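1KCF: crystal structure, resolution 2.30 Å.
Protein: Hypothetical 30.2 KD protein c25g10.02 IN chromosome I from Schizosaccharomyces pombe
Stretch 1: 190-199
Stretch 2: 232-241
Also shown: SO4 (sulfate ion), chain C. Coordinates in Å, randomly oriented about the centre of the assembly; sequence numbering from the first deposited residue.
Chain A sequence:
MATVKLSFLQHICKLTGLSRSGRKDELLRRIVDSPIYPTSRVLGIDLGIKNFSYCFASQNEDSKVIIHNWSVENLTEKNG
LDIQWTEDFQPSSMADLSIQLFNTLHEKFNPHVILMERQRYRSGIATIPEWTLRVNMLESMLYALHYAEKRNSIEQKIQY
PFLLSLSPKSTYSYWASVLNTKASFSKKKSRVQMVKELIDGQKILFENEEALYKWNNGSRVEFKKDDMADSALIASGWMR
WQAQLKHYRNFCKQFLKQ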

ATOM      1  N   SER A 190      -7.129 -31.582  -3.004  1.00 48.93           N
ATOM      2  CA  SER A 190      -6.121 -30.540  -2.876  1.00 47.63           C
ATOM      3  C   SER A 190      -6.196 -29.644  -4.115  1.00 44.94           C
ATOM      4  O   SER A 190      -6.742 -30.043  -5.141  1.00 45.65           O
ATOM      5  CB  SER A 190      -4.725 -31.161  -2.772  1.00 47.28           C
ATOM      6  OG  SER A 190      -4.320 -31.713  -4.011  1.00 49.81           O
ATOM      7  N   ARG A 191      -5.654 -28.435  -4.009  1.00 43.51           N
ATOM      8  CA  ARG A 191      -5.656 -27.488  -5.123  1.00 42.62           C
ATOM      9  C   ARG A 191      -4.960 -28.085  -6.348  1.00 41.78           C
ATOM     10  O   ARG A 191      -5.445 -27.951  -7.468  1.00 38.54           O
ATOM     11  CB  ARG A 191      -4.974 -26.187  -4.698  1.00 41.95           C
ATOM     12  CG  ARG A 191      -5.748 -25.416  -3.635  1.00 44.26           C
ATOM     13  CD  ARG A 191      -4.896 -24.326  -2.997  1.00 46.86           C
ATOM     14  NE  ARG A 191      -3.744 -24.889  -2.299  1.00 50.37           N
ATOM     15  CZ  ARG A 191      -2.708 -24.181  -1.864  1.00 51.91           C
ATOM     16  NH1 ARG A 191      -2.671 -22.869  -2.054  1.00 53.77           N
ATOM     17  NH2 ARG A 191      -1.704 -24.784  -1.243  1.00 52.35           N
ATOM     18  N   VAL A 192      -3.832 -28.753  -6.124  1.00 43.81           N
ATOM     19  CA  VAL A 192      -3.081 -29.388  -7.208  1.00 43.54           C
ATOM     20  C   VAL A 192      -3.931 -30.441  -7.917  1.00 44.01           C
ATOM     21  O   VAL A 192      -3.925 -30.537  -9.142  1.00 45.61           O
ATOM     22  CB  VAL A 192      -1.794 -30.049  -6.665  1.00 43.55           C
ATOM     23  CG1 VAL A 192      -1.219 -31.020  -7.688  1.00 42.74           C
ATOM     24  CG2 VAL A 192      -0.769 -28.975  -6.331  1.00 43.65           C
ATOM     25  N   GLN A 193      -4.666 -31.231  -7.140  1.00 46.18           N
ATOM     26  CA  GLN A 193      -5.523 -32.268  -7.703  1.00 46.42           C
ATOM     27  C   GLN A 193      -6.693 -31.668  -8.471  1.00 45.27           C
ATOM     28  O   GLN A 193      -7.111 -32.208  -9.497  1.00 45.74           O
ATOM     29  CB  GLN A 193      -6.053 -33.183  -6.597  1.00 48.21           C
ATOM     30  CG  GLN A 193      -5.386 -34.551  -6.555  1.00 55.43           C
ATOM     31  CD  GLN A 193      -5.478 -35.288  -7.886  1.00 60.17           C
ATOM     32  OE1 GLN A 193      -6.572 -35.581  -8.377  1.00 60.83           O
ATOM     33  NE2 GLN A 193      -4.324 -35.586  -8.478  1.00 62.37           N
ATOM     34  N   MET A 194      -7.232 -30.559  -7.974  1.00 43.28           N
ATOM     35  CA  MET A 194      -8.349 -29.916  -8.654  1.00 43.16           C
ATOM     36  C   MET A 194      -7.916 -29.430 -10.031  1.00 41.56           C
ATOM     37  O   MET A 194      -8.628 -29.629 -11.009  1.00 40.76           O
ATOM     38  CB  MET A 194      -8.887 -28.739  -7.836  1.00 43.35           C
ATOM     39  CG  MET A 194      -9.526 -29.144  -6.521  1.00 47.45           C
ATOM     40  SD  MET A 194     -10.515 -27.821  -5.770  1.00 53.12           S
ATOM     41  CE  MET A 194      -9.289 -26.974  -4.814  1.00 50.63           C
ATOM     42  N   VAL A 195      -6.746 -28.800 -10.105  1.00 41.28           N
ATOM     43  CA  VAL A 195      -6.235 -28.291 -11.370  1.00 42.13           C
ATOM     44  C   VAL A 195      -5.886 -29.430 -12.311  1.00 45.67           C
ATOM     45  O   VAL A 195      -6.155 -29.359 -13.509  1.00 46.31           O
ATOM     46  CB  VAL A 195      -4.985 -27.417 -11.162  1.00 40.70           C
ATOM     47  CG1 VAL A 195      -4.393 -27.018 -12.516  1.00 37.17           C
ATOM     48  CG2 VAL A 195      -5.359 -26.175 -10.365  1.00 40.01           C
ATOM     49  N   LYS A 196      -5.281 -30.476 -11.762  1.00 49.79           N
ATOM     50  CA  LYS A 196      -4.904 -31.642 -12.550  1.00 52.96           C
ATOM     51  C   LYS A 196      -6.158 -32.222 -13.195  1.00 53.20           C
ATOM     52  O   LYS A 196      -6.143 -32.651 -14.350  1.00 53.78           O
ATOM     53  CB  LYS A 196      -4.238 -32.687 -11.650  1.00 55.44           C
ATOM     54  CG  LYS A 196      -3.862 -33.967 -12.365  1.00 60.77           C
ATOM     55  CD  LYS A 196      -3.115 -34.912 -11.443  1.00 65.88           C
ATOM     56  CE  LYS A 196      -2.821 -36.232 -12.142  1.00 69.03           C
ATOM     57  NZ  LYS A 196      -1.985 -37.135 -11.303  1.00 70.87           N
ATOM     58  N   GLU A 197      -7.250 -32.219 -12.441  1.00 54.56           N
ATOM     59  CA  GLU A 197      -8.519 -32.732 -12.933  1.00 54.71           C
ATOM     60  C   GLU A 197      -9.041 -31.823 -14.039  1.00 53.84           C
ATOM     61  O   GLU A 197      -9.501 -32.291 -15.078  1.00 52.97           O
ATOM     62  CB  GLU A 197      -9.530 -32.793 -11.792  1.00 58.05           C
ATOM     63  CG  GLU A 197     -10.873 -33.368 -12.191  1.00 64.59           C
ATOM     64  CD  GLU A 197     -11.858 -33.372 -11.043  1.00 67.73           C
ATOM     65  OE1 GLU A 197     -11.483 -33.833  -9.944  1.00 68.69           O
ATOM     66  OE2 GLU A 197     -13.007 -32.922 -11.245  1.00 71.53           O
ATOM     67  N   LEU A 198      -8.971 -30.517 -13.803  1.00 52.58           N
ATOM     68  CA  LEU A 198      -9.432 -29.544 -14.783  1.00 52.09           C
ATOM     69  C   LEU A 198      -8.674 -29.691 -16.096  1.00 51.36           C
ATOM     70  O   LEU A 198      -9.260 -29.588 -17.171  1.00 50.96           O
ATOM     71  CB  LEU A 198      -9.267 -28.123 -14.232  1.00 52.89           C
ATOM     72  CG  LEU A 198     -10.245 -27.771 -13.110  1.00 51.68           C
ATOM     73  CD1 LEU A 198      -9.927 -26.401 -12.537  1.00 51.67           C
ATOM     74  CD2 LEU A 198     -11.662 -27.803 -13.660  1.00 51.02           C
ATOM     75  N   ILE A 199      -7.371 -29.935 -16.002  1.00 51.75           N
ATOM     76  CA  ILE A 199      -6.533 -30.107 -17.186  1.00 53.62           C
ATOM     77  C   ILE A 199      -6.865 -31.415 -17.903  1.00 56.04           C
ATOM     78  O   ILE A 199      -7.113 -31.430 -19.111  1.00 56.28           O
ATOM     79  CB  ILE A 199      -5.035 -30.119 -16.809  1.00 52.20           C
ATOM     80  CG1 ILE A 199      -4.624 -28.742 -16.283  1.00 50.39           C
ATOM     81  CG2 ILE A 199      -4.196 -30.525 -18.015  1.00 50.56           C
ATOM     82  CD1 ILE A 199      -3.203 -28.673 -15.784  1.00 50.59           C
TER
HETATM   83  S   SO4 C 400      -4.249 -28.043  -0.366  1.00 71.09           S
HETATM   84  O1  SO4 C 400      -4.210 -27.684  -1.795  1.00 72.32           O
HETATM   85  O2  SO4 C 400      -5.656 -28.139   0.065  1.00 72.61           O
HETATM   86  O3  SO4 C 400      -3.571 -29.337  -0.168  1.00 71.37           O
HETATM   87  O4  SO4 C 400      -3.560 -27.006   0.426  1.00 71.28           O
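Stretch 2, residues 232-241: ALIASGWMRW

The contact between the two stretches is a small, apolar helix-on-helix packing in which one leucine of stretch 2, Leu233, fits as a knob into a hole formed by four residues of stretch 1. Residues 232-241 are helical throughout, with backbone hydrogen bonds of the i to i+4 type running from Ser236 N to Ala232 O (3.0 Å) through Trp241 N to Gly237 O (3.1 Å). Within stretch 1 the helix runs from Arg191 through Ile199 and continues beyond it, and the N-to-C directions of the two helices make an angle of 54°, with a signed crossing angle of the same value. Their axes approach to 10.9 Å, and the closest atom pair of each contacting residue pair is between side chains. The nearest CA pair, Val195 CA to Leu233 CA at 7.1 Å, sets the register.

Leu233 accounts for 100 Å² of the 269 Å² buried on both sides together. Its CA-to-CB bond points toward stretch 1; chi1 is m and chi2 is t; Leu233 CD1 is the methyl near Arg191 and Leu233 CD2 the one near Leu198, while both come close to Val195. Leu233 CD1 lies 3.7 Å from Arg191 CB and 4.0 Å from Met194 CE, while Leu233 CD2 lies 4.2 Å from Leu198 CD1. Between these, Leu233 CG is 3.7 Å from Val195 CG2. The hole is thus lined by Arg191, Met194, Val195 and Leu198, the spacing that brings side chains to one face of a helix.

Around this knob the contact thins. Ala232 CB stands 4.5 Å from Val195 CG2. One helical turn after Ala232, Ser236 OG is 4.4 Å from Leu198 CD1; this hydroxyl donates to Ala232 O at 2.8 Å, so its hydrogen bond stays within its own helix. A further turn along, Arg240 NH1 comes within 4.4 Å of Leu198 CD2, which lies oblique to the guanidinium. No hydrogen bond crosses between the stretches.

The start of the stretch 1 helix is held separately. Ser190 caps it, its OG accepting from Gln193 N at 3.2 Å with an N-H...acceptor angle of 157°. The sulfate, probably from the crystallisation liquor, is bound by Arg191: its O1 accepts from Arg191 N at 2.7 Å (169°) and from Arg191 NE at 2.9 Å (165°), with a weak third bond from Arg191 NH2 to O4 at 3.3 Å (123°). Arg191 therefore serves two surroundings, its CB packing against Leu233 while its end leads away from stretch 2.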

ATOM      1  N   ALA A 232      -3.967 -20.423 -10.777  1.00 38.30           N
ATOM      2  CA  ALA A 232      -4.763 -20.976 -11.867  1.00 37.01           C
ATOM      3  C   ALA A 232      -6.225 -21.113 -11.430  1.00 36.46           C
ATOM      4  O   ALA A 232      -7.139 -20.899 -12.222  1.00 34.19           O
ATOM      5  CB  ALA A 232      -4.207 -22.332 -12.295  1.00 37.15           C
ATOM      6  N   LEU A 233      -6.445 -21.468 -10.167  1.00 35.99           N
ATOM      7  CA  LEU A 233      -7.807 -21.615  -9.650  1.00 36.08           C
ATOM      8  C   LEU A 233      -8.464 -20.256  -9.476  1.00 35.46           C
ATOM      9  O   LEU A 233      -9.690 -20.136  -9.544  1.00 36.25           O
ATOM     10  CB  LEU A 233      -7.805 -22.361  -8.314  1.00 37.29           C
ATOM     11  CG  LEU A 233      -7.457 -23.849  -8.360  1.00 37.60           C
ATOM     12  CD1 LEU A 233      -7.191 -24.347  -6.957  1.00 34.74           C
ATOM     13  CD2 LEU A 233      -8.598 -24.625  -9.007  1.00 38.42           C
ATOM     14  N   ILE A 234      -7.652 -19.231  -9.247  1.00 35.22           N
ATOM     15  CA  ILE A 234      -8.174 -17.881  -9.092  1.00 35.44           C
ATOM     16  C   ILE A 234      -8.712 -17.398 -10.438  1.00 37.61           C
ATOM     17  O   ILE A 234      -9.880 -17.029 -10.552  1.00 38.16           O
ATOM     18  CB  ILE A 234      -7.075 -16.910  -8.600  1.00 37.93           C
ATOM     19  CG1 ILE A 234      -6.748 -17.189  -7.128  1.00 39.88           C
ATOM     20  CG2 ILE A 234      -7.524 -15.468  -8.777  1.00 37.39           C
ATOM     21  CD1 ILE A 234      -5.595 -16.350  -6.586  1.00 40.77           C
ATOM     22  N   ALA A 235      -7.852 -17.418 -11.455  1.00 36.39           N
ATOM     23  CA  ALA A 235      -8.224 -16.977 -12.797  1.00 38.31           C
ATOM     24  C   ALA A 235      -9.370 -17.789 -13.388  1.00 40.30           C
ATOM     25  O   ALA A 235     -10.395 -17.226 -13.776  1.00 42.73           O
ATOM     26  CB  ALA A 235      -7.019 -17.054 -13.726  1.00 36.88           C
ATOM     27  N   SER A 236      -9.198 -19.107 -13.463  1.00 39.81           N
ATOM     28  CA  SER A 236     -10.233 -19.959 -14.034  1.00 41.19           C
ATOM     29  C   SER A 236     -11.523 -19.878 -13.229  1.00 42.02           C
ATOM     30  O   SER A 236     -12.618 -19.910 -13.793  1.00 43.14           O
ATOM     31  CB  SER A 236      -9.757 -21.413 -14.122  1.00 39.94           C
ATOM     32  OG  SER A 236      -9.601 -21.995 -12.841  1.00 44.48           O
ATOM     33  N   GLY A 237     -11.396 -19.764 -11.911  1.00 41.90           N
ATOM     34  CA  GLY A 237     -12.574 -19.674 -11.072  1.00 41.58           C
ATOM     35  C   GLY A 237     -13.369 -18.418 -11.380  1.00 42.86           C
ATOM     36  O   GLY A 237     -14.586 -18.461 -11.523  1.00 42.81           O
ATOM     37  N   TRP A 238     -12.675 -17.292 -11.495  1.00 41.79           N
ATOM     38  CA  TRP A 238     -13.330 -16.023 -11.778  1.00 42.79           C
ATOM     39  C   TRP A 238     -13.942 -15.981 -13.182  1.00 43.55           C
ATOM     40  O   TRP A 238     -15.020 -15.424 -13.390  1.00 41.57           O
ATOM     41  CB  TRP A 238     -12.326 -14.881 -11.634  1.00 39.73           C
ATOM     42  CG  TRP A 238     -12.927 -13.530 -11.835  1.00 37.16           C
ATOM     43  CD1 TRP A 238     -13.565 -12.767 -10.899  1.00 33.83           C
ATOM     44  CD2 TRP A 238     -12.946 -12.779 -13.049  1.00 34.56           C
ATOM     45  NE1 TRP A 238     -13.976 -11.580 -11.458  1.00 35.47           N
ATOM     46  CE2 TRP A 238     -13.607 -11.560 -12.783  1.00 33.44           C
ATOM     47  CE3 TRP A 238     -12.467 -13.011 -14.345  1.00 35.57           C
ATOM     48  CZ2 TRP A 238     -13.802 -10.581 -13.754  1.00 31.29           C
ATOM     49  CZ3 TRP A 238     -12.661 -12.035 -15.317  1.00 34.09           C
ATOM     50  CH2 TRP A 238     -13.324 -10.834 -15.013  1.00 34.15           C
ATOM     51  N   MET A 239     -13.243 -16.556 -14.149  1.00 44.83           N
ATOM     52  CA  MET A 239     -13.742 -16.558 -15.513  1.00 47.90           C
ATOM     53  C   MET A 239     -15.017 -17.376 -15.622  1.00 48.11           C
ATOM     54  O   MET A 239     -15.911 -17.036 -16.394  1.00 48.78           O
ATOM     55  CB  MET A 239     -12.675 -17.099 -16.459  1.00 47.62           C
ATOM     56  CG  MET A 239     -11.511 -16.144 -16.643  1.00 51.61           C
ATOM     57  SD  MET A 239     -10.063 -16.941 -17.357  1.00 56.52           S
ATOM     58  CE  MET A 239     -10.732 -17.525 -18.862  1.00 54.38           C
ATOM     59  N   ARG A 240     -15.109 -18.449 -14.842  1.00 48.93           N
ATOM     60  CA  ARG A 240     -16.298 -19.282 -14.871  1.00 49.85           C
ATOM     61  C   ARG A 240     -17.453 -18.545 -14.214  1.00 50.38           C
ATOM     62  O   ARG A 240     -18.600 -18.689 -14.639  1.00 51.31           O
ATOM     63  CB  ARG A 240     -16.046 -20.622 -14.171  1.00 53.32           C
ATOM     64  CG  ARG A 240     -14.974 -21.471 -14.849  1.00 60.14           C
ATOM     65  CD  ARG A 240     -14.924 -22.889 -14.284  1.00 65.43           C
ATOM     66  NE  ARG A 240     -16.018 -23.720 -14.782  1.00 70.49           N
ATOM     67  CZ  ARG A 240     -16.229 -24.982 -14.420  1.00 72.31           C
ATOM     68  NH1 ARG A 240     -15.420 -25.572 -13.552  1.00 74.06           N
ATOM     69  NH2 ARG A 240     -17.250 -25.657 -14.929  1.00 75.81           N
ATOM     70  N   TRP A 241     -17.159 -17.749 -13.186  1.00 48.36           N
ATOM     71  CA  TRP A 241     -18.209 -16.989 -12.515  1.00 47.03           C
ATOM     72  C   TRP A 241     -18.855 -16.058 -13.520  1.00 46.71           C
ATOM     73  O   TRP A 241     -20.078 -15.957 -13.591  1.00 46.83           O
ATOM     74  CB  TRP A 241     -17.660 -16.139 -11.366  1.00 46.10           C
ATOM     75  CG  TRP A 241     -17.058 -16.910 -10.242  1.00 45.54           C
ATOM     76  CD1 TRP A 241     -17.266 -18.223  -9.945  1.00 44.11           C
ATOM     77  CD2 TRP A 241     -16.150 -16.410  -9.252  1.00 44.93           C
ATOM     78  NE1 TRP A 241     -16.542 -18.577  -8.833  1.00 44.60           N
ATOM     79  CE2 TRP A 241     -15.846 -17.484  -8.386  1.00 43.94           C
ATOM     80  CE3 TRP A 241     -15.564 -15.161  -9.010  1.00 45.08           C
ATOM     81  CZ2 TRP A 241     -14.977 -17.346  -7.294  1.00 42.10           C
ATOM     82  CZ3 TRP A 241     -14.698 -15.024  -7.922  1.00 42.67           C
ATOM     83  CH2 TRP A 241     -14.416 -16.113  -7.081  1.00 41.82           C
TER